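Nucleoside kinase (Methanococcus jannaschii, PDB 2C4E) phosphorylates a wide range of nucleosides to their monophosphates, preferring inosine, guanosine and cytidine as acceptors and ATP as phosphate donor. Local coordinates at residues Gly42-Asn47 with Ile136-Pro141; Glu60-Val65 with Asn125-Asn130. All coordinates share one frame; numbering follows the deposited sequence.

Contact 1. Residues Gly42-Asn47 with Ile136-Pro141; sequences GGAAAN and IATGDP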
loop_
_atom_site.group_PDB
_atom_site.type_symbol
_atom_site.label_atom_id
_atom_site.label_comp_id
_atom_site.label_asym_id
_atom_site.label_seq_id
_atom_site.Cartn_x
_atom_site.Cartn_y
_atom_site.Cartn_z
ATOM N N GLY A 42 -3.273 10.618 10.100
ATOM C CA GLY A 42 -4.540 9.980 10.407
ATOM C C GLY A 42 -4.529 9.119 11.651
ATOM O O GLY A 42 -3.700 9.313 12.553
ATOM N N GLY A 43 -5.449 8.157 11.680
ATOM C CA GLY A 43 -5.724 7.345 12.856
ATOM C C GLY A 43 -6.829 7.996 13.672
ATOM O O GLY A 43 -6.728 9.170 14.000
ATOM N N ALA A 44 -7.893 7.258 13.974
ATOM C CA ALA A 44 -9.051 7.839 14.690
ATOM C C ALA A 44 -8.705 8.558 15.999
ATOM O O ALA A 44 -9.237 9.642 16.260
ATOM C CB ALA A 44 -10.113 6.790 14.916
ATOM N N ALA A 45 -7.825 7.990 16.824
ATOM C CA ALA A 45 -7.448 8.646 18.076
ATOM C C ALA A 45 -6.722 9.957 17.828
ATOM O O ALA A 45 -7.072 10.972 18.412
ATOM C CB ALA A 45 -6.604 7.714 18.982
ATOM N N ALA A 46 -5.726 9.945 16.947
ATOM C CA ALA A 46 -4.959 11.127 16.601
ATOM C C ALA A 46 -5.835 12.192 15.948
ATOM O O ALA A 46 -5.723 13.367 16.271
ATOM C CB ALA A 46 -3.824 10.752 15.686
ATOM N N ASN A 47 -6.698 11.791 15.030
ATOM C CA ASN A 47 -7.629 12.720 14.389
ATOM C C ASN A 47 -8.412 13.494 15.441
ATOM O O ASN A 47 -8.531 14.718 15.399
ATOM C CB ASN A 47 -8.630 11.967 13.520
ATOM C CG ASN A 47 -7.993 11.372 12.269
ATOM O OD1 ASN A 47 -6.886 11.749 11.892
ATOM N ND2 ASN A 47 -8.689 10.441 11.638
ATOM N N ILE A 136 -12.044 6.752 23.774
ATOM C CA ILE A 136 -11.557 5.468 23.315
ATOM C C ILE A 136 -12.083 5.255 21.911
ATOM O O ILE A 136 -13.264 5.010 21.701
ATOM C CB ILE A 136 -12.034 4.357 24.237
ATOM C CG1 ILE A 136 -11.449 4.597 25.624
ATOM C CG2 ILE A 136 -11.584 2.993 23.670
ATOM C CD1 ILE A 136 -12.007 3.698 26.721
ATOM N N ALA A 137 -11.176 5.373 20.959
ATOM C CA ALA A 137 -11.487 5.220 19.564
ATOM C C ALA A 137 -11.038 3.851 19.090
ATOM O O ALA A 137 -10.708 2.979 19.896
ATOM C CB ALA A 137 -10.815 6.334 18.776
ATOM N N THR A 138 -11.058 3.623 17.791
ATOM C CA THR A 138 -10.668 2.315 17.290
ATOM C C THR A 138 -9.214 2.023 17.650
ATOM O O THR A 138 -8.379 2.909 17.743
ATOM C CB THR A 138 -10.874 2.177 15.776
ATOM O OG1 THR A 138 -10.343 3.328 15.120
ATOM C CG2 THR A 138 -12.358 2.163 15.438
ATOM N N GLY A 139 -8.929 0.763 17.866
ATOM C CA GLY A 139 -7.631 0.357 18.352
ATOM C C GLY A 139 -7.635 -1.124 18.622
ATOM O O GLY A 139 -8.010 -1.921 17.747
ATOM N N ASP A 140 -7.148 -1.502 19.793
ATOM C CA ASP A 140 -7.145 -2.886 20.226
ATOM C C ASP A 140 -8.287 -3.024 21.226
ATOM O O ASP A 140 -8.266 -2.380 22.280
ATOM C CB ASP A 140 -5.816 -3.223 20.883
ATOM C CG ASP A 140 -5.768 -4.632 21.391
ATOM O OD1 ASP A 140 -5.292 -5.535 20.663
ATOM O OD2 ASP A 140 -6.174 -4.931 22.532
ATOM N N PRO A 141 -9.314 -3.794 20.888
ATOM C CA PRO A 141 -10.485 -3.889 21.774
ATOM C C PRO A 141 -10.171 -4.326 23.204
ATOM O O PRO A 141 -10.776 -3.784 24.136
ATOM C CB PRO A 141 -11.370 -4.909 21.052
ATOM C CG PRO A 141 -11.037 -4.658 19.589
ATOM C CD PRO A 141 -9.536 -4.526 19.628
#
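The first turn of helix 44-54 meets the extended loop that leaves strand 131-136, and the two backbones come nearest at A45 and A137, whose CA atoms lie 5.5 Å apart. G43 is the N-cap of the helix: its carbonyl O takes a hydrogen bond from N47 N at 2.8 Å. At its backbone angles (phi 92°, psi 126°) a CB would be jammed against the carbonyl O of G42, in keeping with a glycine at this junction of strand and helix. The two segments themselves touch through small groups alone. The methyl of A137 points at the helix and touches both A44 and A45, its CB 3.9 Å from A44 CB and from A45 N and 4.4 Å from A45 CB. Beside it the methyl of A44 also meets T138 OG1, at 3.5 Å from its CB, a van der Waals approach of carbon to oxygen. With chi1 at 47°, the T138 hydroxyl lies between its own backbone N and carbonyl carbon, which puts the oxygen rather than CG2 against A44. In the ribokinase fold, the glycine pair closes a strand of the lid sheet and opens a helix of the α/β domain, whereas A137 and T138 lie just past the C-terminal end of parallel strand 131-136, on the side of the sheet where the active site is built. G43 and N47 bind substrate. The amide of N47 is held at both ends, by D247 through ND2 and by Q284 through OD1. The methyl of A44 comes within about 4 Å of the D247 side chain, nearest atoms. Further along the loop, G139 N bonds to D164, and D140 caps the start of helix 141-151 by accepting from F143 N.

Contact 2. Residues Glu60-Val65 with Asn125-Asn130; sequences ELLSCV and NPPNFN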
loop_
_atom_site.group_PDB
_atom_site.type_symbol
_atom_site.label_atom_id
_atom_site.label_comp_id
_atom_site.label_asym_id
_atom_site.label_seq_id
_atom_site.Cartn_x
_atom_site.Cartn_y
_atom_site.Cartn_z
ATOM N N GLU A 60 -4.168 14.770 24.950
ATOM C CA GLU A 60 -3.034 13.881 25.044
ATOM C C GLU A 60 -3.397 12.623 24.284
ATOM O O GLU A 60 -4.562 12.271 24.177
ATOM C CB GLU A 60 -2.672 13.580 26.504
ATOM C CG GLU A 60 -3.707 12.840 27.339
ATOM C CD GLU A 60 -3.201 12.524 28.752
ATOM O OE1 GLU A 60 -2.218 13.148 29.190
ATOM O OE2 GLU A 60 -3.789 11.649 29.436
ATOM N N LEU A 61 -2.391 11.948 23.765
ATOM C CA LEU A 61 -2.584 10.808 22.898
ATOM C C LEU A 61 -1.910 9.574 23.459
ATOM O O LEU A 61 -0.759 9.643 23.933
ATOM C CB LEU A 61 -2.012 11.171 21.530
ATOM C CG LEU A 61 -2.285 10.330 20.282
ATOM C CD1 LEU A 61 -3.745 10.237 19.949
ATOM C CD2 LEU A 61 -1.528 10.970 19.129
ATOM N N LEU A 62 -2.621 8.450 23.435
ATOM C CA LEU A 62 -2.063 7.157 23.807
ATOM C C LEU A 62 -2.254 6.234 22.607
ATOM O O LEU A 62 -3.379 5.843 22.300
ATOM C CB LEU A 62 -2.751 6.576 25.047
ATOM C CG LEU A 62 -2.001 5.420 25.722
ATOM C CD1 LEU A 62 -2.622 5.152 27.078
ATOM C CD2 LEU A 62 -2.005 4.150 24.873
ATOM N N SER A 63 -1.147 5.925 21.930
ATOM C CA SER A 63 -1.127 5.049 20.767
ATOM C C SER A 63 0.171 4.257 20.738
ATOM O O SER A 63 1.156 4.655 21.356
ATOM C CB SER A 63 -1.185 5.854 19.460
ATOM O OG SER A 63 -2.244 6.787 19.448
ATOM N N CYS A 64 0.160 3.146 20.011
ATOM C CA CYS A 64 1.386 2.442 19.640
ATOM C C CYS A 64 1.847 2.874 18.242
ATOM O O CYS A 64 1.128 2.698 17.254
ATOM C CB CYS A 64 1.161 0.929 19.643
ATOM S SG CYS A 64 0.859 0.219 21.273
ATOM N N VAL A 65 3.046 3.446 18.176
ATOM C CA VAL A 65 3.660 3.870 16.917
ATOM C C VAL A 65 4.934 3.061 16.661
ATOM O O VAL A 65 5.382 2.317 17.524
ATOM C CB VAL A 65 3.922 5.404 16.899
ATOM C CG1 VAL A 65 2.616 6.161 17.133
ATOM C CG2 VAL A 65 4.964 5.817 17.944
ATOM N N ASN A 125 -0.565 -2.278 29.520
ATOM C CA ASN A 125 -1.718 -1.959 30.339
ATOM C C ASN A 125 -1.834 -0.447 30.436
ATOM O O ASN A 125 -0.834 0.259 30.363
ATOM C CB ASN A 125 -1.601 -2.624 31.710
ATOM C CG ASN A 125 -1.763 -4.141 31.630
ATOM O OD1 ASN A 125 -2.835 -4.648 31.305
ATOM N ND2 ASN A 125 -0.692 -4.866 31.901
ATOM N N PRO A 126 -3.056 0.064 30.527
ATOM C CA PRO A 126 -3.244 1.521 30.589
ATOM C C PRO A 126 -2.686 2.164 31.856
ATOM O O PRO A 126 -2.709 1.553 32.918
ATOM C CB PRO A 126 -4.769 1.699 30.501
ATOM C CG PRO A 126 -5.374 0.363 30.826
ATOM C CD PRO A 126 -4.326 -0.679 30.551
ATOM N N PRO A 127 -2.207 3.399 31.752
ATOM C CA PRO A 127 -1.811 4.148 32.944
ATOM C C PRO A 127 -3.040 4.721 33.611
ATOM O O PRO A 127 -4.127 4.640 33.041
ATOM C CB PRO A 127 -0.948 5.270 32.366
ATOM C CG PRO A 127 -1.533 5.534 31.051
ATOM C CD PRO A 127 -2.031 4.200 30.530
ATOM N N ASN A 128 -2.881 5.280 34.809
ATOM C CA ASN A 128 -3.908 6.142 35.353
ATOM C C ASN A 128 -4.007 7.381 34.453
ATOM O O ASN A 128 -3.007 7.867 33.912
ATOM C CB ASN A 128 -3.619 6.531 36.805
ATOM C CG ASN A 128 -3.740 5.349 37.762
ATOM O OD1 ASN A 128 -2.760 4.941 38.392
ATOM N ND2 ASN A 128 -4.946 4.784 37.862
ATOM N N PHE A 129 -5.228 7.845 34.258
ATOM C CA PHE A 129 -5.505 9.030 33.488
ATOM C C PHE A 129 -5.920 10.114 34.453
ATOM O O PHE A 129 -6.681 9.859 35.390
ATOM C CB PHE A 129 -6.655 8.745 32.516
ATOM C CG PHE A 129 -6.369 7.629 31.541
ATOM C CD1 PHE A 129 -5.510 7.835 30.489
ATOM C CD2 PHE A 129 -6.951 6.383 31.686
ATOM C CE1 PHE A 129 -5.248 6.822 29.585
ATOM C CE2 PHE A 129 -6.671 5.378 30.775
ATOM C CZ PHE A 129 -5.833 5.620 29.729
ATOM N N ASN A 130 -5.420 11.325 34.236
ATOM C CA ASN A 130 -5.774 12.449 35.077
ATOM C C ASN A 130 -6.612 13.475 34.344
ATOM O O ASN A 130 -6.760 14.609 34.809
ATOM C CB ASN A 130 -4.494 13.112 35.623
ATOM C CG ASN A 130 -3.681 12.173 36.488
ATOM O OD1 ASN A 130 -2.436 12.169 36.427
ATOM N ND2 ASN A 130 -4.364 11.383 37.318
HETATM O O HOH W 1 -3.626 11.892 32.123
#
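L62 brings its CD1 methyl up against the CD-CG edge of the P127 ring, 3.6 Å from P127 CD, and against the rim of the F129 ring, 4.0 Å from F129 CE1. The leucine and phenylalanine side chains cross at roughly a right angle, and the methyl stays near the plane of the ring. With CG anti to the backbone N (chi1 -165°), L62 carries that methyl out from its strand into the corner between the two loop residues. One face of the F129 ring meets P127 O, 3.5 Å above the plane and displaced toward the rim. E60 comes to the ring edge as well, its OE2 4.3 Å from F129 CD1, a loose approach near the ring plane. E60 OE2 also accepts from a water whose oxygen is 2.7 Å away; that water in turn takes the N130 N-H, its oxygen 2.8 Å from N130 N. T9 OG1 bonds to E60 OE2 too, so the carboxylate is gripped from strand 7-11. F143 of helix 141-151 also packs on L62. Apolar and water-mediated contacts join edge strand 58-62 of the central α/β sheet of the ribokinase fold to the loop that enters strand 131-136.

The contacts flank strand 131-136, contact 2 using the loop that enters it and contact 1 the loop that leaves it, so they lie toward opposite ends of one sheet strand, their centres about 12 Å apart. They meet through L61, whose CD1 packs 3.6 Å from A46 N of helix 44-54, while the neighbouring L62 serves contact 2 on the side of helix 141-151. Contact 1, partly buried, its centre about 6 Å from that of the chain, is made of methyls and a hydroxyl close to the substrate site. Contact 2, buried yet peripheral, its centre about 15 Å from that of the chain, uses larger side chains, a carboxylate and a bridging water, away from the substrate, ATP and catalytic residues.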